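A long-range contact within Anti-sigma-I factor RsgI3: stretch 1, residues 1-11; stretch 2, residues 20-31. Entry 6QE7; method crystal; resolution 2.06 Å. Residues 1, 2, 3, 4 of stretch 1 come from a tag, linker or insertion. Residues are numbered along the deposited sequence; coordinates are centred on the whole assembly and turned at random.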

ATOM      1  N   GLY A   1     -27.120 -16.231 -11.320  1.00 69.48           N
ATOM      2  CA  GLY A   1     -26.985 -15.881  -9.880  1.00 62.08           C
ATOM      3  C   GLY A   1     -25.929 -14.808  -9.701  1.00 67.45           C
ATOM      4  O   GLY A   1     -24.755 -15.180  -9.491  1.00 64.80           O
ATOM      5  N   SER A   2     -26.336 -13.531  -9.765  1.00 71.75           N
ATOM      6  CA  SER A   2     -25.509 -12.290  -9.591  1.00 67.74           C
ATOM      7  C   SER A   2     -24.475 -12.458  -8.455  1.00 63.60           C
ATOM      8  O   SER A   2     -23.344 -11.893  -8.563  1.00 52.24           O
ATOM      9  CB  SER A   2     -26.398 -11.060  -9.339  1.00 73.32           C
ATOM     10  OG  SER A   2     -25.800  -9.837  -9.795  1.00 80.35           O
ATOM     11  N   HIS A   3     -24.830 -13.202  -7.403  1.00 52.34           N
ATOM     12  CA  HIS A   3     -24.092 -13.224  -6.122  1.00 55.73           C
ATOM     13  C   HIS A   3     -22.954 -14.242  -6.201  1.00 53.78           C
ATOM     14  O   HIS A   3     -22.178 -14.271  -5.241  1.00 60.64           O
ATOM     15  CB  HIS A   3     -25.041 -13.439  -4.925  1.00 52.80           C
ATOM     16  CG  HIS A   3     -24.379 -13.215  -3.599  1.00 68.69           C
ATOM     17  ND1 HIS A   3     -24.211 -11.931  -3.045  1.00 68.46           N
ATOM     18  CD2 HIS A   3     -23.813 -14.086  -2.723  1.00 65.22           C
ATOM     19  CE1 HIS A   3     -23.579 -12.028  -1.890  1.00 67.51           C
ATOM     20  NE2 HIS A   3     -23.327 -13.344  -1.672  1.00 73.42           N
ATOM     21  N   MET A   4     -22.854 -15.060  -7.256  1.00 45.36           N
ATOM     22  CA  MET A   4     -21.923 -16.227  -7.250  1.00 41.53           C
ATOM     23  C   MET A   4     -20.520 -15.763  -7.710  1.00 41.88           C
ATOM     24  O   MET A   4     -20.384 -14.884  -8.567  1.00 35.65           O
ATOM     25  CB  MET A   4     -22.432 -17.386  -8.123  1.00 42.26           C
ATOM     26  CG  MET A   4     -23.558 -18.254  -7.492  1.00 51.02           C
ATOM     27  SD  MET A   4     -23.302 -18.764  -5.756  1.00 57.61           S
ATOM     28  CE  MET A   4     -22.320 -20.230  -6.074  1.00 50.06           C
ATOM     29  N   GLY A   5     -19.455 -16.330  -7.168  1.00 38.47           N
ATOM     30  CA  GLY A   5     -18.107 -15.883  -7.535  1.00 35.17           C
ATOM     31  C   GLY A   5     -17.250 -15.668  -6.319  1.00 36.76           C
ATOM     32  O   GLY A   5     -17.652 -16.117  -5.232  1.00 33.20           O
ATOM     33  N   LEU A   6     -16.146 -14.920  -6.488  1.00 33.20           N
ATOM     34  CA  LEU A   6     -15.368 -14.389  -5.343  1.00 30.34           C
ATOM     35  C   LEU A   6     -15.464 -12.882  -5.323  1.00 32.02           C
ATOM     36  O   LEU A   6     -15.588 -12.300  -6.375  1.00 34.28           O
ATOM     37  CB  LEU A   6     -13.932 -14.868  -5.506  1.00 33.24           C
ATOM     38  CG  LEU A   6     -13.739 -16.382  -5.406  1.00 32.39           C
ATOM     39  CD1 LEU A   6     -12.260 -16.775  -5.590  1.00 38.81           C
ATOM     40  CD2 LEU A   6     -14.271 -16.914  -4.100  1.00 28.43           C
ATOM     41  N   ARG A   7     -15.344 -12.285  -4.154  1.00 29.48           N
ATOM     42  CA  ARG A   7     -15.160 -10.834  -4.010  1.00 30.48           C
ATOM     43  C   ARG A   7     -13.742 -10.482  -4.419  1.00 29.08           C
ATOM     44  O   ARG A   7     -12.811 -10.936  -3.751  1.00 30.17           O
ATOM     45  CB  ARG A   7     -15.437 -10.460  -2.556  1.00 32.25           C
ATOM     46  CG  ARG A   7     -15.305  -8.974  -2.247  1.00 38.12           C
ATOM     47  CD  ARG A   7     -15.081  -8.782  -0.755  1.00 33.75           C
ATOM     48  NE  ARG A   7     -16.368  -8.369  -0.307  1.00 51.97           N
ATOM     49  CZ  ARG A   7     -16.686  -7.938   0.925  1.00 63.50           C
ATOM     50  NH1 ARG A   7     -15.777  -7.898   1.888  1.00 49.94           N
ATOM     51  NH2 ARG A   7     -17.945  -7.577   1.173  1.00 62.60           N
ATOM     52  N   GLY A   8     -13.620  -9.584  -5.397  1.00 28.50           N
ATOM     53  CA  GLY A   8     -12.362  -9.005  -5.885  1.00 27.93           C
ATOM     54  C   GLY A   8     -12.160  -7.606  -5.362  1.00 31.64           C
ATOM     55  O   GLY A   8     -13.068  -6.732  -5.500  1.00 32.05           O
ATOM     56  N   GLU A   9     -11.059  -7.423  -4.657  1.00 31.16           N
ATOM     57  CA  GLU A   9     -10.628  -6.100  -4.172  1.00 29.55           C
ATOM     58  C   GLU A   9      -9.524  -5.677  -5.144  1.00 26.64           C
ATOM     59  O   GLU A   9      -8.457  -6.388  -5.192  1.00 25.63           O
ATOM     60  CB  GLU A   9     -10.111  -6.126  -2.716  1.00 29.06           C
ATOM     61  CG  GLU A   9     -11.013  -6.664  -1.598  1.00 29.93           C
ATOM     62  CD  GLU A   9     -10.247  -7.336  -0.443  1.00 31.65           C
ATOM     63  OE1 GLU A   9      -9.061  -6.974  -0.169  1.00 36.45           O
ATOM     64  OE2 GLU A   9     -10.798  -8.250   0.157  1.00 38.35           O
ATOM     65  N   TYR A  10      -9.686  -4.499  -5.731  1.00 22.78           N
ATOM     66  CA  TYR A  10      -8.826  -3.930  -6.776  1.00 23.53           C
ATOM     67  C   TYR A  10      -8.152  -2.688  -6.259  1.00 26.47           C
ATOM     68  O   TYR A  10      -8.786  -1.718  -5.836  1.00 31.42           O
ATOM     69  CB  TYR A  10      -9.672  -3.628  -8.009  1.00 25.92           C
ATOM     70  CG  TYR A  10     -10.114  -4.870  -8.721  1.00 24.67           C
ATOM     71  CD1 TYR A  10     -11.212  -5.594  -8.286  1.00 26.84           C
ATOM     72  CD2 TYR A  10      -9.432  -5.374  -9.813  1.00 27.17           C
ATOM     73  CE1 TYR A  10     -11.615  -6.754  -8.946  1.00 26.21           C
ATOM     74  CE2 TYR A  10      -9.854  -6.502 -10.506  1.00 25.85           C
ATOM     75  CZ  TYR A  10     -10.959  -7.210 -10.071  1.00 27.78           C
ATOM     76  OH  TYR A  10     -11.344  -8.357 -10.715  1.00 27.53           O
ATOM     77  N   TYR A  11      -6.831  -2.718  -6.273  1.00 32.54           N
ATOM     78  CA  TYR A  11      -6.003  -1.645  -5.681  1.00 30.14           C
ATOM     79  C   TYR A  11      -5.144  -1.074  -6.821  1.00 28.86           C
ATOM     80  O   TYR A  11      -4.625  -1.883  -7.578  1.00 25.93           O
ATOM     81  CB  TYR A  11      -5.144  -2.295  -4.593  1.00 30.12           C
ATOM     82  CG  TYR A  11      -5.886  -2.875  -3.418  1.00 30.28           C
ATOM     83  CD1 TYR A  11      -6.420  -4.160  -3.488  1.00 32.17           C
ATOM     84  CD2 TYR A  11      -5.949  -2.191  -2.206  1.00 29.32           C
ATOM     85  CE1 TYR A  11      -7.072  -4.716  -2.417  1.00 25.28           C
ATOM     86  CE2 TYR A  11      -6.592  -2.733  -1.117  1.00 30.63           C
ATOM     87  CZ  TYR A  11      -7.139  -3.989  -1.237  1.00 26.91           C
ATOM     88  OH  TYR A  11      -7.825  -4.474  -0.200  1.00 29.90           O
ATOM     89  N   GLN A  20      -9.265   0.884  -4.734  1.00 26.33           N
ATOM     90  CA  GLN A  20     -10.215   1.561  -5.655  1.00 26.95           C
ATOM     91  C   GLN A  20     -11.644   1.018  -5.564  1.00 27.77           C
ATOM     92  O   GLN A  20     -12.567   1.786  -5.343  1.00 30.51           O
ATOM     93  CB  GLN A  20      -9.721   1.473  -7.097  1.00 29.37           C
ATOM     94  CG  GLN A  20     -10.437   2.424  -8.065  1.00 30.75           C
ATOM     95  CD  GLN A  20     -10.401   3.874  -7.628  1.00 30.86           C
ATOM     96  OE1 GLN A  20      -9.458   4.335  -7.024  1.00 35.51           O
ATOM     97  NE2 GLN A  20     -11.480   4.573  -7.848  1.00 33.36           N
ATOM     98  N   PHE A  21     -11.891  -0.245  -5.798  1.00 26.37           N
ATOM     99  CA  PHE A  21     -13.290  -0.722  -5.815  1.00 31.18           C
ATOM    100  C   PHE A  21     -13.257  -2.214  -5.460  1.00 34.37           C
ATOM    101  O   PHE A  21     -12.184  -2.849  -5.548  1.00 28.13           O
ATOM    102  CB  PHE A  21     -13.978  -0.399  -7.139  1.00 26.27           C
ATOM    103  CG  PHE A  21     -13.415  -1.199  -8.309  1.00 30.22           C
ATOM    104  CD1 PHE A  21     -13.744  -2.531  -8.504  1.00 26.65           C
ATOM    105  CD2 PHE A  21     -12.464  -0.661  -9.142  1.00 26.35           C
ATOM    106  CE1 PHE A  21     -13.183  -3.277  -9.533  1.00 27.79           C
ATOM    107  CE2 PHE A  21     -11.890  -1.401 -10.164  1.00 33.26           C
ATOM    108  CZ  PHE A  21     -12.225  -2.718 -10.344  1.00 34.32           C
ATOM    109  N   VAL A  22     -14.376  -2.702  -4.954  1.00 30.51           N
ATOM    110  CA  VAL A  22     -14.635  -4.156  -4.821  1.00 31.10           C
ATOM    111  C   VAL A  22     -15.675  -4.569  -5.876  1.00 35.79           C
ATOM    112  O   VAL A  22     -16.561  -3.765  -6.198  1.00 35.73           O
ATOM    113  CB  VAL A  22     -15.076  -4.458  -3.383  1.00 39.12           C
ATOM    114  CG1 VAL A  22     -16.421  -3.820  -3.056  1.00 46.90           C
ATOM    115  CG2 VAL A  22     -15.108  -5.926  -3.087  1.00 47.38           C
ATOM    116  N   ARG A  23     -15.609  -5.787  -6.401  1.00 32.62           N
ATOM    117  CA  ARG A  23     -16.718  -6.308  -7.251  1.00 30.48           C
ATOM    118  C   ARG A  23     -16.705  -7.814  -7.113  1.00 35.38           C
ATOM    119  O   ARG A  23     -15.668  -8.392  -6.678  1.00 34.17           O
ATOM    120  CB  ARG A  23     -16.553  -5.907  -8.725  1.00 28.25           C
ATOM    121  CG  ARG A  23     -15.481  -6.655  -9.484  1.00 30.32           C
ATOM    122  CD  ARG A  23     -15.202  -6.099 -10.867  1.00 26.43           C
ATOM    123  NE  ARG A  23     -14.129  -6.774 -11.519  1.00 29.49           N
ATOM    124  CZ  ARG A  23     -13.539  -6.388 -12.654  1.00 35.06           C
ATOM    125  NH1 ARG A  23     -13.910  -5.244 -13.227  1.00 38.12           N
ATOM    126  NH2 ARG A  23     -12.522  -7.094 -13.146  1.00 33.52           N
ATOM    127  N   ILE A  24     -17.825  -8.442  -7.392  1.00 34.01           N
ATOM    128  CA  ILE A  24     -17.864  -9.919  -7.398  1.00 34.20           C
ATOM    129  C   ILE A  24     -17.570 -10.346  -8.821  1.00 37.11           C
ATOM    130  O   ILE A  24     -18.266  -9.873  -9.698  1.00 39.83           O
ATOM    131  CB  ILE A  24     -19.191 -10.422  -6.828  1.00 38.41           C
ATOM    132  CG1 ILE A  24     -19.232 -10.051  -5.348  1.00 43.95           C
ATOM    133  CG2 ILE A  24     -19.371 -11.915  -7.068  1.00 41.33           C
ATOM    134  CD1 ILE A  24     -20.623 -10.105  -4.745  1.00 54.76           C
ATOM    135  N   ASP A  25     -16.474 -11.095  -8.977  1.00 29.62           N
ATOM    136  CA  ASP A  25     -16.013 -11.732 -10.199  1.00 29.96           C
ATOM    137  C   ASP A  25     -16.588 -13.134 -10.162  1.00 35.09           C
ATOM    138  O   ASP A  25     -16.375 -13.904  -9.207  1.00 32.68           O
ATOM    139  CB  ASP A  25     -14.484 -11.686 -10.254  1.00 31.85           C
ATOM    140  CG  ASP A  25     -13.924 -10.268 -10.316  1.00 37.47           C
ATOM    141  OD1 ASP A  25     -14.492  -9.465 -11.066  1.00 34.50           O
ATOM    142  OD2 ASP A  25     -12.978  -9.948  -9.559  1.00 33.40           O
ATOM    143  N   PRO A  26     -17.298 -13.550 -11.215  1.00 31.21           N
ATOM    144  CA  PRO A  26     -17.895 -14.890 -11.212  1.00 28.74           C
ATOM    145  C   PRO A  26     -16.855 -16.001 -11.226  1.00 33.42           C
ATOM    146  O   PRO A  26     -17.058 -17.077 -10.620  1.00 33.01           O
ATOM    147  CB  PRO A  26     -18.730 -14.961 -12.519  1.00 33.44           C
ATOM    148  CG  PRO A  26     -18.559 -13.638 -13.252  1.00 32.66           C
ATOM    149  CD  PRO A  26     -17.598 -12.773 -12.429  1.00 34.04           C
ATOM    150  N   CYS A  27     -15.761 -15.749 -11.926  1.00 34.22           N
ATOM    151  CA  CYS A  27     -14.607 -16.653 -11.916  1.00 32.26           C
ATOM    152  C   CYS A  27     -13.345 -15.815 -12.171  1.00 33.59           C
ATOM    153  O   CYS A  27     -13.455 -14.586 -12.404  1.00 26.47           O
ATOM    154  CB  CYS A  27     -14.834 -17.760 -12.925  1.00 37.95           C
ATOM    155  SG  CYS A  27     -14.681 -17.199 -14.633  1.00 41.59           S
ATOM    156  N   ILE A  28     -12.200 -16.433 -11.930  1.00 31.24           N
ATOM    157  CA  ILE A  28     -10.844 -15.838 -12.075  1.00 34.24           C
ATOM    158  C   ILE A  28     -10.301 -16.393 -13.362  1.00 30.69           C
ATOM    159  O   ILE A  28      -9.752 -17.468 -13.347  1.00 31.59           O
ATOM    160  CB  ILE A  28      -9.900 -16.021 -10.856  1.00 35.84           C
ATOM    161  CG1 ILE A  28     -10.547 -15.488  -9.572  1.00 35.51           C
ATOM    162  CG2 ILE A  28      -8.554 -15.355 -11.144  1.00 31.01           C
ATOM    163  CD1 ILE A  28      -9.786 -15.803  -8.298  1.00 46.00           C
ATOM    164  N   ASP A  29     -10.552 -15.623 -14.412  1.00 29.89           N
ATOM    165  CA  ASP A  29     -10.221 -15.957 -15.806  1.00 36.37           C
ATOM    166  C   ASP A  29     -10.021 -14.642 -16.585  1.00 40.12           C
ATOM    167  O   ASP A  29     -10.896 -14.292 -17.404  1.00 36.77           O
ATOM    168  CB  ASP A  29     -11.328 -16.773 -16.459  1.00 37.06           C
ATOM    169  CG  ASP A  29     -10.880 -17.333 -17.808  1.00 41.67           C
ATOM    170  OD1 ASP A  29      -9.664 -17.388 -18.042  1.00 40.65           O
ATOM    171  OD2 ASP A  29     -11.741 -17.713 -18.626  1.00 50.34           O
ATOM    172  N   PHE A  30      -8.927 -13.943 -16.305  1.00 34.65           N
ATOM    173  CA  PHE A  30      -8.698 -12.580 -16.784  1.00 30.90           C
ATOM    174  C   PHE A  30      -7.479 -12.563 -17.666  1.00 25.42           C
ATOM    175  O   PHE A  30      -6.431 -12.997 -17.263  1.00 31.86           O
ATOM    176  CB  PHE A  30      -8.571 -11.635 -15.586  1.00 32.29           C
ATOM    177  CG  PHE A  30      -9.849 -11.392 -14.854  1.00 29.19           C
ATOM    178  CD1 PHE A  30     -10.834 -10.594 -15.406  1.00 31.21           C
ATOM    179  CD2 PHE A  30     -10.070 -11.931 -13.610  1.00 32.85           C
ATOM    180  CE1 PHE A  30     -12.031 -10.368 -14.741  1.00 31.91           C
ATOM    181  CE2 PHE A  30     -11.268 -11.702 -12.937  1.00 29.93           C
ATOM    182  CZ  PHE A  30     -12.213 -10.863 -13.469  1.00 34.96           C
ATOM    183  N   ASP A  31      -7.598 -11.932 -18.812  1.00 26.87           N
ATOM    184  CA  ASP A  31      -6.406 -11.537 -19.567  1.00 27.97           C
ATOM    185  C   ASP A  31      -6.560 -10.080 -19.917  1.00 34.66           C
ATOM    186  O   ASP A  31      -7.374  -9.798 -20.705  1.00 29.77           O
ATOM    187  CB  ASP A  31      -6.161 -12.412 -20.792  1.00 33.67           C
ATOM    188  CG  ASP A  31      -4.915 -11.987 -21.564  1.00 37.52           C
ATOM    189  OD1 ASP A  31      -4.259 -10.970 -21.193  1.00 39.71           O
ATOM    190  OD2 ASP A  31      -4.628 -12.632 -22.584  1.00 45.25           O
TER

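The strongest polar contact between the two stretches centres on the hydroxyl of Tyr 10. Its OH donates a short hydrogen bond to OD2 of Asp 25 (2.6 Å), as expected when a phenol meets a carboxylate, and accepts one from NH2 of Arg 23 (3.0 Å). Within the second stretch, NE of Arg 23 forms a salt bridge with OD1 of Asp 25 (2.8 Å), so the two carboxylate oxygens of Asp 25 engage different partners and the phenol, guanidinium and carboxylate join in one network. Asp 25 is buried, and its charge is balanced locally by Arg 23. The alternation of the strand places Tyr 10, Phe 21, Arg 23 and Asp 25 on the same face of the sheet, which makes this clustering possible.

The framework is an antiparallel pairing of strand 6-11 with strand 20-25, whose directions differ by 148°. Leu 6 with Asp 25, Gly 8 with Arg 23 and Tyr 10 with Phe 21 are the hydrogen-bonded pairs. Each is joined in both directions: Leu 6 N to Asp 25 O (2.9 Å) and Asp 25 N to Leu 6 O (3.0 Å); Gly 8 N to Arg 23 O (2.7 Å) and Arg 23 N to Gly 8 O (2.9 Å); Tyr 10 N to Phe 21 O (3.0 Å), with a weak return bond from Phe 21 N to Tyr 10 O (3.4 Å). Tyr 10 O also accepts a shorter bond from Gln 20 N (2.9 Å). At the intervening non-hydrogen-bonded pairs, CA-H groups approach carbonyls, as in Val 22 CA to Gly 8 O (3.1 Å).

Two glycines fit close quarters. A CB on Gly 8 would lie 2.4 Å from OD2 of Asp 25, within the space the carboxylate occupies. At Gly 5, CA lies 3.1 Å from Asp 25 O; a CB there would clash with that same oxygen, and the backbone angles themselves call for glycine.

Packing extends outward from the polar cluster. The rings of Tyr 10 and Phe 21 are nearly parallel (18°) but slid apart, with little overlap, and Tyr 10 CB sits over the Phe 21 face, 3.8 Å from the ring centroid. On this face too, Leu 6 CD1 meets Ile 28 CD1 at 3.8 Å. On the opposite face, the aliphatic part of Arg 7 packs against Val 22, with Arg 7 CG 3.2 Å from Val 22 CG2. Towards the tag-derived end, Ile 24 CG2 approaches the carbonyl of Met 4 (O to CG2, 3.5 Å).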